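Long-range contacts in Ice-binding protein isoform1a (Antarctomyces psychrotrophicus, PDB 7BWX), which binds ice, probably at specific water positions on its prism planes, and so acts as an antifreeze protein of an Antarctic ascomycete: residues T72-G77 with F154-S159; G100-D105 with W126-A131; T136-S141 with L163-H168; G171-N176 with G189-G194; N176-A181 with G194-L199. The protein carries 1 engineered substitution. All blocks are in the same frame, centred on the assembly; numbering follows the deposited sequence.

Interaction 1: T72-G77 with F154-S159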
# COMPACT_ATOMS: atom_id res chain seq x y z
N THR A 72 4.76 2.15 13.37
CA THR A 72 3.79 2.00 14.47
C THR A 72 2.51 1.33 13.91
O THR A 72 1.94 0.39 14.53
CB THR A 72 3.50 3.35 15.12
OG1 THR A 72 4.73 3.91 15.63
CG2 THR A 72 2.46 3.25 16.22
N ALA A 73 2.05 1.79 12.76
CA ALA A 73 0.85 1.24 12.10
C ALA A 73 1.14 -0.20 11.66
O ALA A 73 0.24 -1.04 11.78
CB ALA A 73 0.44 2.13 10.94
N PHE A 74 2.34 -0.48 11.12
CA PHE A 74 2.71 -1.86 10.70
C PHE A 74 2.56 -2.80 11.90
O PHE A 74 1.95 -3.89 11.79
CB PHE A 74 4.12 -1.90 10.14
CG PHE A 74 4.53 -3.25 9.63
CD1 PHE A 74 4.16 -3.68 8.37
CD2 PHE A 74 5.24 -4.11 10.45
CE1 PHE A 74 4.51 -4.94 7.93
CE2 PHE A 74 5.63 -5.35 9.99
CZ PHE A 74 5.23 -5.78 8.74
N VAL A 75 3.16 -2.41 13.00
CA VAL A 75 3.19 -3.24 14.24
C VAL A 75 1.74 -3.44 14.72
O VAL A 75 1.38 -4.60 15.03
CB VAL A 75 4.09 -2.62 15.31
CG1 VAL A 75 3.89 -3.30 16.67
CG2 VAL A 75 5.55 -2.70 14.88
N ALA A 76 0.94 -2.38 14.74
CA ALA A 76 -0.46 -2.45 15.21
C ALA A 76 -1.27 -3.37 14.27
O ALA A 76 -2.06 -4.20 14.73
CB ALA A 76 -1.06 -1.07 15.28
N GLY A 77 -1.00 -3.28 12.97
CA GLY A 77 -1.66 -4.07 11.93
C GLY A 77 -1.39 -5.54 12.12
O GLY A 77 -2.35 -6.33 12.02
N PHE A 154 -5.96 -1.66 4.37
CA PHE A 154 -4.55 -1.78 4.79
C PHE A 154 -4.02 -3.13 4.36
O PHE A 154 -4.58 -4.20 4.76
CB PHE A 154 -4.47 -1.59 6.31
CG PHE A 154 -5.04 -0.28 6.75
CD1 PHE A 154 -4.24 0.85 6.78
CD2 PHE A 154 -6.36 -0.17 7.13
CE1 PHE A 154 -4.75 2.08 7.17
CE2 PHE A 154 -6.88 1.07 7.49
CZ PHE A 154 -6.07 2.19 7.52
N TRP A 155 -2.99 -3.10 3.54
CA TRP A 155 -2.22 -4.28 3.09
C TRP A 155 -0.95 -4.36 3.96
O TRP A 155 -0.04 -3.55 3.75
CB TRP A 155 -1.87 -4.15 1.61
CG TRP A 155 -3.08 -3.99 0.76
CD1 TRP A 155 -3.64 -2.83 0.29
CD2 TRP A 155 -3.95 -5.06 0.36
NE1 TRP A 155 -4.77 -3.12 -0.42
CE2 TRP A 155 -4.98 -4.48 -0.41
CE3 TRP A 155 -3.88 -6.45 0.49
CZ2 TRP A 155 -6.00 -5.25 -0.96
CZ3 TRP A 155 -4.91 -7.20 -0.02
CH2 TRP A 155 -5.96 -6.60 -0.73
N ILE A 156 -0.97 -5.19 4.98
CA ILE A 156 0.16 -5.32 5.94
C ILE A 156 1.03 -6.44 5.42
O ILE A 156 0.66 -7.67 5.56
CB ILE A 156 -0.34 -5.55 7.38
CG1 ILE A 156 -1.40 -4.55 7.80
CG2 ILE A 156 0.85 -5.56 8.33
CD1 ILE A 156 -0.96 -3.11 7.75
N VAL A 157 2.06 -6.06 4.67
CA VAL A 157 2.88 -7.03 3.91
C VAL A 157 4.10 -7.41 4.77
O VAL A 157 5.00 -6.52 5.00
CB VAL A 157 3.26 -6.45 2.56
CG1 VAL A 157 4.14 -7.39 1.77
CG2 VAL A 157 2.01 -6.07 1.73
N GLY A 158 4.16 -8.69 5.16
CA GLY A 158 5.12 -9.22 6.14
C GLY A 158 6.55 -9.17 5.64
O GLY A 158 7.45 -8.98 6.47
N SER A 159 6.78 -9.26 4.32
CA SER A 159 8.11 -9.00 3.71
C SER A 159 7.99 -7.91 2.62
O SER A 159 7.93 -6.70 2.98
CB SER A 159 8.80 -10.23 3.23
OG SER A 159 8.01 -10.95 2.28

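Interaction 2: G100-D105 with W126-A131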
# COMPACT_ATOMS: atom_id res chain seq x y z
N GLY A 100 -13.03 -6.82 7.57
CA GLY A 100 -12.44 -7.80 8.50
C GLY A 100 -10.93 -7.64 8.60
O GLY A 100 -10.36 -6.83 7.86
N VAL A 101 -10.34 -8.39 9.52
CA VAL A 101 -8.89 -8.63 9.64
C VAL A 101 -8.67 -10.04 9.11
O VAL A 101 -9.11 -11.03 9.79
CB VAL A 101 -8.44 -8.41 11.09
CG1 VAL A 101 -6.93 -8.52 11.27
CG2 VAL A 101 -8.95 -7.07 11.59
N TYR A 102 -8.07 -10.15 7.94
CA TYR A 102 -7.88 -11.42 7.22
C TYR A 102 -6.42 -11.85 7.39
O TYR A 102 -5.49 -11.10 6.97
CB TYR A 102 -8.19 -11.23 5.73
CG TYR A 102 -9.64 -10.97 5.45
CD1 TYR A 102 -10.22 -9.74 5.62
CD2 TYR A 102 -10.46 -12.00 5.00
CE1 TYR A 102 -11.56 -9.51 5.35
CE2 TYR A 102 -11.82 -11.82 4.81
CZ TYR A 102 -12.37 -10.57 4.96
OH TYR A 102 -13.71 -10.40 4.75
N LYS A 103 -6.22 -13.02 8.00
CA LYS A 103 -4.87 -13.58 8.25
C LYS A 103 -4.51 -14.56 7.15
O LYS A 103 -5.22 -15.60 6.96
CB LYS A 103 -4.84 -14.21 9.65
CG LYS A 103 -3.59 -15.00 10.00
CD LYS A 103 -3.51 -15.36 11.49
CE LYS A 103 -4.19 -16.66 11.83
NZ LYS A 103 -3.48 -17.82 11.23
N TYR A 104 -3.39 -14.31 6.50
CA TYR A 104 -2.77 -15.22 5.52
C TYR A 104 -1.39 -15.62 6.01
O TYR A 104 -0.51 -14.70 6.20
CB TYR A 104 -2.70 -14.57 4.14
CG TYR A 104 -4.04 -14.35 3.48
CD1 TYR A 104 -4.84 -13.27 3.80
CD2 TYR A 104 -4.51 -15.23 2.53
CE1 TYR A 104 -6.07 -13.06 3.21
CE2 TYR A 104 -5.73 -15.03 1.91
CZ TYR A 104 -6.53 -13.96 2.26
OH TYR A 104 -7.72 -13.77 1.62
N ASP A 105 -1.13 -16.93 6.11
CA ASP A 105 0.13 -17.43 6.70
C ASP A 105 1.23 -17.54 5.67
O ASP A 105 2.37 -17.74 6.08
CB ASP A 105 -0.03 -18.82 7.30
CG ASP A 105 -1.13 -18.90 8.32
OD1 ASP A 105 -1.32 -17.91 9.07
OD2 ASP A 105 -1.77 -19.99 8.38
N TRP A 126 -10.71 -2.91 6.26
CA TRP A 126 -10.01 -4.14 5.84
C TRP A 126 -8.55 -4.06 6.28
O TRP A 126 -7.84 -3.08 5.94
CB TRP A 126 -10.08 -4.40 4.35
CG TRP A 126 -11.45 -4.65 3.81
CD1 TRP A 126 -12.01 -5.85 3.47
CD2 TRP A 126 -12.43 -3.65 3.55
NE1 TRP A 126 -13.29 -5.64 3.01
CE2 TRP A 126 -13.56 -4.30 3.03
CE3 TRP A 126 -12.44 -2.27 3.70
CZ2 TRP A 126 -14.71 -3.59 2.69
CZ3 TRP A 126 -13.57 -1.57 3.34
CH2 TRP A 126 -14.69 -2.23 2.85
N VAL A 127 -8.09 -5.08 6.97
CA VAL A 127 -6.65 -5.26 7.29
C VAL A 127 -6.28 -6.64 6.77
O VAL A 127 -6.80 -7.64 7.30
CB VAL A 127 -6.32 -5.09 8.78
CG1 VAL A 127 -4.83 -5.26 8.97
CG2 VAL A 127 -6.82 -3.80 9.34
N PHE A 128 -5.45 -6.69 5.74
CA PHE A 128 -4.88 -7.92 5.21
C PHE A 128 -3.55 -8.14 5.90
O PHE A 128 -2.60 -7.42 5.60
CB PHE A 128 -4.84 -7.86 3.70
CG PHE A 128 -6.22 -7.87 3.09
CD1 PHE A 128 -6.86 -9.07 2.80
CD2 PHE A 128 -6.87 -6.69 2.79
CE1 PHE A 128 -8.14 -9.09 2.26
CE2 PHE A 128 -8.13 -6.69 2.22
CZ PHE A 128 -8.77 -7.89 1.96
N GLN A 129 -3.49 -9.20 6.71
CA GLN A 129 -2.27 -9.61 7.44
C GLN A 129 -1.60 -10.67 6.59
O GLN A 129 -2.00 -11.87 6.68
CB GLN A 129 -2.61 -10.11 8.85
CG GLN A 129 -3.36 -9.10 9.69
CD GLN A 129 -3.68 -9.68 11.05
OE1 GLN A 129 -4.19 -10.80 11.13
NE2 GLN A 129 -3.42 -8.92 12.10
N LEU A 130 -0.69 -10.24 5.72
CA LEU A 130 0.02 -11.13 4.78
C LEU A 130 1.38 -11.47 5.39
O LEU A 130 2.22 -10.60 5.52
CB LEU A 130 0.12 -10.45 3.41
CG LEU A 130 -1.20 -9.86 2.88
CD1 LEU A 130 -1.03 -9.27 1.50
CD2 LEU A 130 -2.31 -10.90 2.86
N ALA A 131 1.54 -12.69 5.89
CA ALA A 131 2.74 -13.03 6.68
C ALA A 131 4.01 -12.83 5.86
O ALA A 131 5.02 -12.55 6.49
CB ALA A 131 2.67 -14.43 7.23

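Interaction 3: T136-S141 with L163-H168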
# COMPACT_ATOMS: atom_id res chain seq x y z
N THR A 136 0.86 -9.01 -7.00
CA THR A 136 -0.33 -8.78 -7.86
C THR A 136 0.12 -9.02 -9.29
O THR A 136 1.28 -8.68 -9.66
CB THR A 136 -0.97 -7.44 -7.54
OG1 THR A 136 -0.19 -6.37 -8.10
CG2 THR A 136 -1.19 -7.26 -6.06
N TYR A 137 -0.76 -9.64 -10.08
CA TYR A 137 -0.43 -10.02 -11.48
C TYR A 137 -0.81 -8.87 -12.42
O TYR A 137 -1.51 -7.94 -12.03
CB TYR A 137 -1.02 -11.40 -11.78
CG TYR A 137 -0.25 -12.45 -11.00
CD1 TYR A 137 1.06 -12.76 -11.36
CD2 TYR A 137 -0.72 -12.94 -9.79
CE1 TYR A 137 1.84 -13.64 -10.62
CE2 TYR A 137 0.00 -13.87 -9.08
CZ TYR A 137 1.30 -14.21 -9.47
OH TYR A 137 2.06 -15.07 -8.73
N ALA A 138 -0.31 -8.97 -13.64
CA ALA A 138 -0.53 -8.01 -14.73
C ALA A 138 -2.03 -7.80 -14.87
O ALA A 138 -2.82 -8.80 -14.81
CB ALA A 138 0.16 -8.46 -16.00
N SER A 139 -2.44 -6.55 -14.90
CA SER A 139 -3.84 -6.12 -15.15
C SER A 139 -4.76 -6.64 -14.07
O SER A 139 -5.97 -6.59 -14.25
CB SER A 139 -4.28 -6.55 -16.53
OG SER A 139 -3.57 -5.82 -17.52
N SER A 140 -4.23 -6.99 -12.90
CA SER A 140 -5.10 -7.31 -11.75
C SER A 140 -5.73 -6.01 -11.23
O SER A 140 -5.16 -4.93 -11.46
CB SER A 140 -4.34 -8.09 -10.66
OG SER A 140 -3.32 -7.28 -10.07
N SER A 141 -6.82 -6.11 -10.51
CA SER A 141 -7.50 -4.92 -9.96
C SER A 141 -8.20 -5.20 -8.66
O SER A 141 -8.78 -6.28 -8.46
CB SER A 141 -8.47 -4.37 -10.97
OG SER A 141 -8.79 -3.04 -10.63
N LEU A 163 3.89 -5.18 -7.22
CA LEU A 163 2.60 -4.82 -7.86
C LEU A 163 2.79 -5.01 -9.37
O LEU A 163 3.72 -4.43 -9.98
CB LEU A 163 2.18 -3.41 -7.44
CG LEU A 163 2.19 -3.14 -5.94
CD1 LEU A 163 1.69 -1.75 -5.66
CD2 LEU A 163 1.37 -4.20 -5.20
N GLY A 164 1.93 -5.81 -10.00
CA GLY A 164 2.22 -6.24 -11.39
C GLY A 164 2.01 -5.14 -12.42
O GLY A 164 1.36 -4.10 -12.11
N THR A 165 2.48 -5.36 -13.64
CA THR A 165 2.40 -4.37 -14.75
C THR A 165 0.93 -4.07 -15.07
O THR A 165 0.11 -5.01 -15.15
CB THR A 165 3.16 -4.84 -16.00
OG1 THR A 165 2.58 -6.10 -16.35
CG2 THR A 165 4.64 -5.01 -15.76
N TYR A 166 0.58 -2.79 -15.04
CA TYR A 166 -0.76 -2.28 -15.41
C TYR A 166 -1.80 -2.72 -14.41
O TYR A 166 -3.00 -2.53 -14.69
CB TYR A 166 -1.02 -2.67 -16.88
CG TYR A 166 -0.11 -1.89 -17.77
CD1 TYR A 166 -0.29 -0.52 -17.84
CD2 TYR A 166 0.98 -2.46 -18.40
CE1 TYR A 166 0.53 0.27 -18.62
CE2 TYR A 166 1.83 -1.67 -19.17
CZ TYR A 166 1.60 -0.31 -19.27
OH TYR A 166 2.37 0.57 -19.98
N SER A 167 -1.38 -3.20 -13.23
CA SER A 167 -2.31 -3.57 -12.14
C SER A 167 -2.88 -2.31 -11.50
O SER A 167 -2.32 -1.21 -11.68
CB SER A 167 -1.63 -4.41 -11.08
OG SER A 167 -0.60 -3.67 -10.43
N HIS A 168 -3.95 -2.47 -10.75
CA HIS A 168 -4.59 -1.39 -10.00
C HIS A 168 -4.85 -1.85 -8.58
O HIS A 168 -5.42 -2.92 -8.38
CB HIS A 168 -5.88 -0.91 -10.66
CG HIS A 168 -6.51 0.19 -9.88
ND1 HIS A 168 -5.94 1.44 -9.84
CD2 HIS A 168 -7.56 0.20 -9.02
CE1 HIS A 168 -6.65 2.20 -9.02
NE2 HIS A 168 -7.68 1.48 -8.53
O HOH W 1 -1.60 -4.18 -7.46
O HOH W 2 -3.99 -5.34 -8.10

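Interaction 4: G171-N176 with G189-G194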
# COMPACT_ATOMS: atom_id res chain seq x y z
N GLY A 171 -5.85 1.06 -1.57
CA GLY A 171 -5.51 0.91 -0.16
C GLY A 171 -4.08 1.31 0.19
O GLY A 171 -3.32 1.71 -0.69
N ASN A 172 -3.78 1.23 1.49
CA ASN A 172 -2.47 1.61 2.10
C ASN A 172 -1.62 0.34 2.19
O ASN A 172 -2.00 -0.59 2.89
CB ASN A 172 -2.72 2.29 3.43
CG ASN A 172 -3.58 3.53 3.30
OD1 ASN A 172 -3.20 4.46 2.58
ND2 ASN A 172 -4.70 3.57 4.00
N VAL A 173 -0.56 0.30 1.41
CA VAL A 173 0.41 -0.79 1.39
C VAL A 173 1.46 -0.41 2.41
O VAL A 173 2.20 0.53 2.17
CB VAL A 173 1.01 -1.02 0.00
CG1 VAL A 173 1.98 -2.18 0.04
CG2 VAL A 173 -0.07 -1.24 -1.08
N ILE A 174 1.52 -1.17 3.51
CA ILE A 174 2.53 -1.01 4.58
C ILE A 174 3.37 -2.28 4.60
O ILE A 174 2.92 -3.31 5.08
CB ILE A 174 1.86 -0.70 5.92
CG1 ILE A 174 0.73 0.31 5.74
CG2 ILE A 174 2.94 -0.22 6.88
CD1 ILE A 174 0.08 0.70 7.07
N ALA A 175 4.48 -2.23 3.90
CA ALA A 175 5.36 -3.40 3.76
C ALA A 175 6.51 -3.32 4.77
O ALA A 175 7.08 -2.26 4.97
CB ALA A 175 5.90 -3.44 2.37
N ASN A 176 6.93 -4.48 5.26
CA ASN A 176 8.08 -4.60 6.18
C ASN A 176 9.36 -4.23 5.45
O ASN A 176 10.22 -3.59 6.06
CB ASN A 176 8.17 -6.01 6.69
CG ASN A 176 9.17 -6.13 7.82
OD1 ASN A 176 8.96 -5.50 8.84
ND2 ASN A 176 10.23 -6.89 7.59
N GLY A 189 -4.22 5.11 -2.96
CA GLY A 189 -3.72 4.73 -1.62
C GLY A 189 -2.31 5.22 -1.46
O GLY A 189 -2.03 6.39 -1.85
N ALA A 190 -1.43 4.38 -0.95
CA ALA A 190 -0.08 4.81 -0.54
C ALA A 190 0.86 3.62 -0.51
O ALA A 190 0.37 2.50 -0.31
CB ALA A 190 -0.18 5.48 0.80
N LEU A 191 2.14 3.87 -0.75
CA LEU A 191 3.21 2.87 -0.70
C LEU A 191 4.16 3.23 0.45
O LEU A 191 4.94 4.18 0.29
CB LEU A 191 3.94 2.82 -2.05
CG LEU A 191 3.04 2.60 -3.26
CD1 LEU A 191 3.84 2.59 -4.52
CD2 LEU A 191 2.21 1.34 -3.15
N LEU A 192 4.02 2.54 1.60
CA LEU A 192 4.79 2.85 2.83
C LEU A 192 5.71 1.67 3.12
O LEU A 192 5.26 0.62 3.67
CB LEU A 192 3.80 3.10 3.97
CG LEU A 192 2.71 4.14 3.72
CD1 LEU A 192 1.87 4.32 4.94
CD2 LEU A 192 3.26 5.49 3.30
N ALA A 193 6.95 1.78 2.65
CA ALA A 193 7.94 0.68 2.62
C ALA A 193 8.83 0.74 3.86
O ALA A 193 9.00 1.84 4.40
CB ALA A 193 8.80 0.73 1.40
N GLY A 194 9.34 -0.41 4.26
CA GLY A 194 10.32 -0.49 5.35
C GLY A 194 11.75 -0.43 4.83
O GLY A 194 12.67 -0.31 5.65

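Interaction 5: N176-A181 with G194-L199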
# COMPACT_ATOMS: atom_id res chain seq x y z
N ASN A 176 6.93 -4.48 5.26
CA ASN A 176 8.08 -4.60 6.18
C ASN A 176 9.36 -4.23 5.45
O ASN A 176 10.22 -3.59 6.06
CB ASN A 176 8.17 -6.01 6.69
CG ASN A 176 9.17 -6.13 7.82
OD1 ASN A 176 8.96 -5.50 8.84
ND2 ASN A 176 10.23 -6.89 7.59
N ALA A 177 9.46 -4.57 4.18
CA ALA A 177 10.68 -4.37 3.37
C ALA A 177 10.31 -3.64 2.06
O ALA A 177 9.86 -2.50 2.14
CB ALA A 177 11.33 -5.69 3.18
N LEU A 178 10.55 -4.24 0.91
CA LEU A 178 10.56 -3.54 -0.40
C LEU A 178 9.12 -3.40 -0.91
O LEU A 178 8.33 -4.34 -0.68
CB LEU A 178 11.35 -4.38 -1.40
CG LEU A 178 11.60 -3.71 -2.76
CD1 LEU A 178 12.60 -2.59 -2.57
CD2 LEU A 178 12.14 -4.72 -3.78
N ILE A 179 8.83 -2.29 -1.59
CA ILE A 179 7.62 -2.19 -2.45
C ILE A 179 8.10 -1.90 -3.84
O ILE A 179 8.75 -0.88 -4.03
CB ILE A 179 6.59 -1.16 -1.97
CG1 ILE A 179 6.11 -1.48 -0.57
CG2 ILE A 179 5.39 -1.11 -2.93
CD1 ILE A 179 5.25 -0.42 0.04
N ALA A 180 7.77 -2.76 -4.80
CA ALA A 180 8.11 -2.59 -6.23
C ALA A 180 6.79 -2.48 -7.02
O ALA A 180 5.99 -3.41 -6.99
CB ALA A 180 8.95 -3.71 -6.71
N ALA A 181 6.58 -1.32 -7.63
CA ALA A 181 5.45 -1.10 -8.55
C ALA A 181 6.00 -1.22 -9.97
O ALA A 181 6.84 -0.40 -10.39
CB ALA A 181 4.82 0.21 -8.21
N GLY A 194 9.34 -0.41 4.26
CA GLY A 194 10.32 -0.49 5.35
C GLY A 194 11.75 -0.43 4.83
O GLY A 194 12.67 -0.31 5.65
N SER A 195 11.96 -0.57 3.52
CA SER A 195 13.31 -0.45 2.89
C SER A 195 13.28 0.59 1.77
O SER A 195 13.52 1.77 2.08
CB SER A 195 13.83 -1.81 2.44
OG SER A 195 12.98 -2.44 1.47
N ALA A 196 13.05 0.18 0.53
CA ALA A 196 13.01 1.07 -0.65
C ALA A 196 11.66 0.91 -1.35
O ALA A 196 10.96 -0.09 -1.12
CB ALA A 196 14.15 0.80 -1.58
N VAL A 197 11.30 1.90 -2.15
CA VAL A 197 10.20 1.80 -3.13
C VAL A 197 10.83 1.90 -4.52
O VAL A 197 11.61 2.85 -4.76
CB VAL A 197 9.15 2.90 -2.91
CG1 VAL A 197 8.16 2.98 -4.08
CG2 VAL A 197 8.43 2.68 -1.62
N THR A 198 10.51 0.97 -5.41
CA THR A 198 10.90 1.09 -6.84
C THR A 198 9.64 1.35 -7.65
O THR A 198 8.57 0.73 -7.35
CB THR A 198 11.65 -0.11 -7.39
OG1 THR A 198 10.79 -1.25 -7.47
CG2 THR A 198 12.85 -0.44 -6.53
N LEU A 199 9.75 2.29 -8.59
CA LEU A 199 8.60 2.71 -9.41
C LEU A 199 8.99 2.63 -10.88
O LEU A 199 10.15 2.90 -11.23
CB LEU A 199 8.19 4.11 -9.04
CG LEU A 199 7.84 4.37 -7.57
CD1 LEU A 199 7.79 5.85 -7.34
CD2 LEU A 199 6.53 3.72 -7.18
O HOH W 3 9.45 -1.02 -9.86

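Interaction 1: T72-G77 with F154-S159
Phe74 and Ile156 carry the apolar part of this contact between the helical segment 72-77 and strand 154-157. The Phe74 ring atom CE1 lies 3.7 Å from Ile156 CG2, and Phe74 CD1 is 3.8 Å from the same methyl, which comes in obliquely to the ring. Chi1 of -177° sets CG of Phe74 anti to the backbone N, and the ring beyond it ends nearer the strand than the CB direction alone would bring it. A second apolar touch joins backbone to side chain: Gly77 CA meets Ile156 CG1 at 4.2 Å. A CB modelled on Gly77 would fall 2.8 Å from Ile156 CD1, so a side chain would collide there.

The polar element is an edge contact. Val157 O lies near the plane of the Phe74 ring, 3.4 Å from Phe74 CE1, where its partial negative charge would probably be drawn to the weakly positive ring hydrogens; Gly158 CA is at the same ring's edge. No hydrogen bond joins the two segments. An alanine in place of Phe74 would probably open a gap beside Ile156 CG2 and leave Val157 O without its aromatic edge.

The short axes pass 8.9 Å apart at 87°, so this turn of the helix runs nearly perpendicular to strand 154-157. Ile174 of the adjoining strand 172-175 touches both Phe74 and Ile156, while Gln129 of strand 126-130 bonds Gly77 O.

Interaction 2: G100-D105 with W126-A131
The rings of Tyr102 and Phe128 have planes only 18° apart but are slid so far, with centroids 5.3 Å apart, that they barely overlap. A shared chi1 of -68° puts CG of Tyr102, Tyr104 and Phe128 anti to the carbonyl carbon; both tyrosine side chains run alongside Phe128 in the same direction. Tyr104 CE1 reaches the edge of the Phe128 ring, 4.1 Å from Phe128 CD1, while Leu130 CD2 comes obliquely to 3.6 Å from Tyr104 CD1. Tyr102 CE1 approaches Trp126 CD1 obliquely at 4.1 Å, and Trp126 NE1 bonds Phe97 O. Val127 O and Gln129 O lie at the Tyr102 and Tyr104 ring edges respectively.

On the other sheet face, Val101 CG1 sits over the Gln129 amide, 3.5 Å from Gln129 CD and nearly as close to OE1 and NE2. Gln129 NE2 donates to Gly77 O and Leu80 O; a leucine here would probably leave both carbonyls without that donor. Lys103 NZ bridges to Asp105 OD1 at 3.1 Å and also to Asp85.

Five backbone hydrogen bonds, such as Gln129 N to Tyr102 O at 2.8 Å, join the two strands, which run parallel with axes at 12°. Strand 100-104 also pairs with 84-85 and strand 126-130 with 153-157, where Trp155 stacks on Phe128.

Interaction 3: T136-S141 with L163-H168
Thr136 and Leu163 run alongside each other in the same direction, just ahead of two superposed turns. Thr136 OG1, placed between its own backbone N and carbonyl carbon (chi1 75°), accepts a hydrogen bond from Gly164 N at 2.9 Å. The threonine methyl CG2 lies beside the leucine, 4.1 Å from Leu163 CD2. Gly164 itself must be bare, since a CB would run into Thr136 O.

Ser140 and Ser167 repeat one another. Each folds its hydroxyl back onto its own turn: Ser140 OG donates to Tyr137 O at 2.7 Å, on a lone pair, and Ser167 OG to Gly164 O at 2.6 Å, from somewhat out of the carbonyl plane. Both carbonyls also receive the serine N-H, so each is gripped twice. Between the turns, Ser140 OG touches Ser167 CB at 3.5 Å, and His168 N donates to Ser140 O at 2.8 Å. One water joins Thr136 OG1 to Ser167 OG, and another donates to Ser140 OG and His168 O.

At the outer corner Ala138 CB rests 3.4 Å from Thr165 OG1, and Ser139 N bonds Thr165 O. Ser141 OG stands at the edge of the His168 ring, 3.8 Å from His168 CD2; His168 NE2 bonds Glu170 OE2 and ND1 bonds Thr186 OG1.

Both loops are type II turns with left-handed third residues, Ser139 (phi 62°) and Tyr166 (phi 68°). Such stacking of equivalent turns is characteristic of the corners of a beta-solenoid.

Interaction 4: G171-N176 with G189-G194
Leu192 N donates to Val173 O at 2.8 Å, approaching nearly along the C=O axis (176°). Val173 N in turn donates to Ala190 O at 2.9 Å, and Ala175 N to Leu192 O at 3.0 Å. At the start of the pairing the geometry is poorer, for Ala190 N lies 3.3 Å from Gly171 O and 35° out of the carbonyl plane; Gly189 CA also makes a CA-H...O contact with that oxygen.

Paired residues put their side chains on the same face, and successive pairs alternate. Val173 and Leu191 point the same way, with Val173 CG2 4.0 Å from Leu191 CD2; chi1 of -179° holds CG1 anti to the backbone N and leaves CG2 for the leucine. On the reverse face Ile174 CG1 is 4.2 Å from Leu192 CD1, and Asn172 OD1 is 3.7 Å from Ala190 CB.

Glycines permit the corners at 171 and 189. A CB on Gly171 would jam against the preceding carbonyl, and one on Gly189 would strike Gly171 O.

Farther out, Val173 and Leu191 pack on Ile179, while Ile174 meets Arg71, Ala73 and Phe74 of helix 61-79. Arg71 NH1 bonds Ala175 O. Parallel pairing with every residue matched 18 positions on, and corners stacked on corners, marks successive coils of the right-handed beta-helix.

Interaction 5: N176-A181 with G194-L199
Gly194 meets Asn176 and Ala177 where the two segments leave one face of the solenoid for the next; its N makes a weak bond to Ala177 O. Ser195 N adds a bond to that oxygen at 3.2 Å, from 55° above the carbonyl plane. Chi1 of 60° places Ser195 OG between its own N and carbonyl carbon, packed 3.0 Å from Ala177 C. Leu178 N, close by, has its hydrogen bond with Ser160 OG instead.

Ala196 O accepts from Ile179 N at 3.1 Å and is also touched by Leu178 CD1 at 3.3 Å. Val197 then turns inward, its CG2 4.3 Å from Ile179 CB. Thr198 is clasped by two backbone bonds: its N donates to Ile179 O at 2.9 Å, and its O accepts from Ala181 N. Its hydroxyl OG1 lies 3.2 Å from Ala180 CB, and a water links OG1 to Ala181 O. Leu199 CD2 closes on Ala181 CB at 4.0 Å, on the same face as Val197.

Strands 179-181 and 197-199 run parallel at 5°. In their six-stranded sheet, 179-181 is flanked on its other side by 161-163, and strand 197-200 by 25-28; Ile179 and Leu199 both touch Leu191 of strand 186-192 across the interior.

In the fold
Along the chain, interaction 1 brackets interaction 2, its segments alternate with those of interaction 3, and interactions 4 and 5 follow. Through strand 153-157, between 126-130 and 172-175, interaction 1 reaches the same solenoid face as 2 and 4, its centre about 9 Å from that of 2 and 8 Å from that of 4. Interactions 4 and 5 share Asn176 and Gly194, where the chain rounds to the six-stranded sheet. Interaction 3, its centre about 20 Å from that of interaction 2, stacks turns at the far corner and reaches interaction 5 through Leu163 and Ala180. Interactions 2 to 5 join successive coils on sheet faces and at corners, while interaction 1 packs the helix against them.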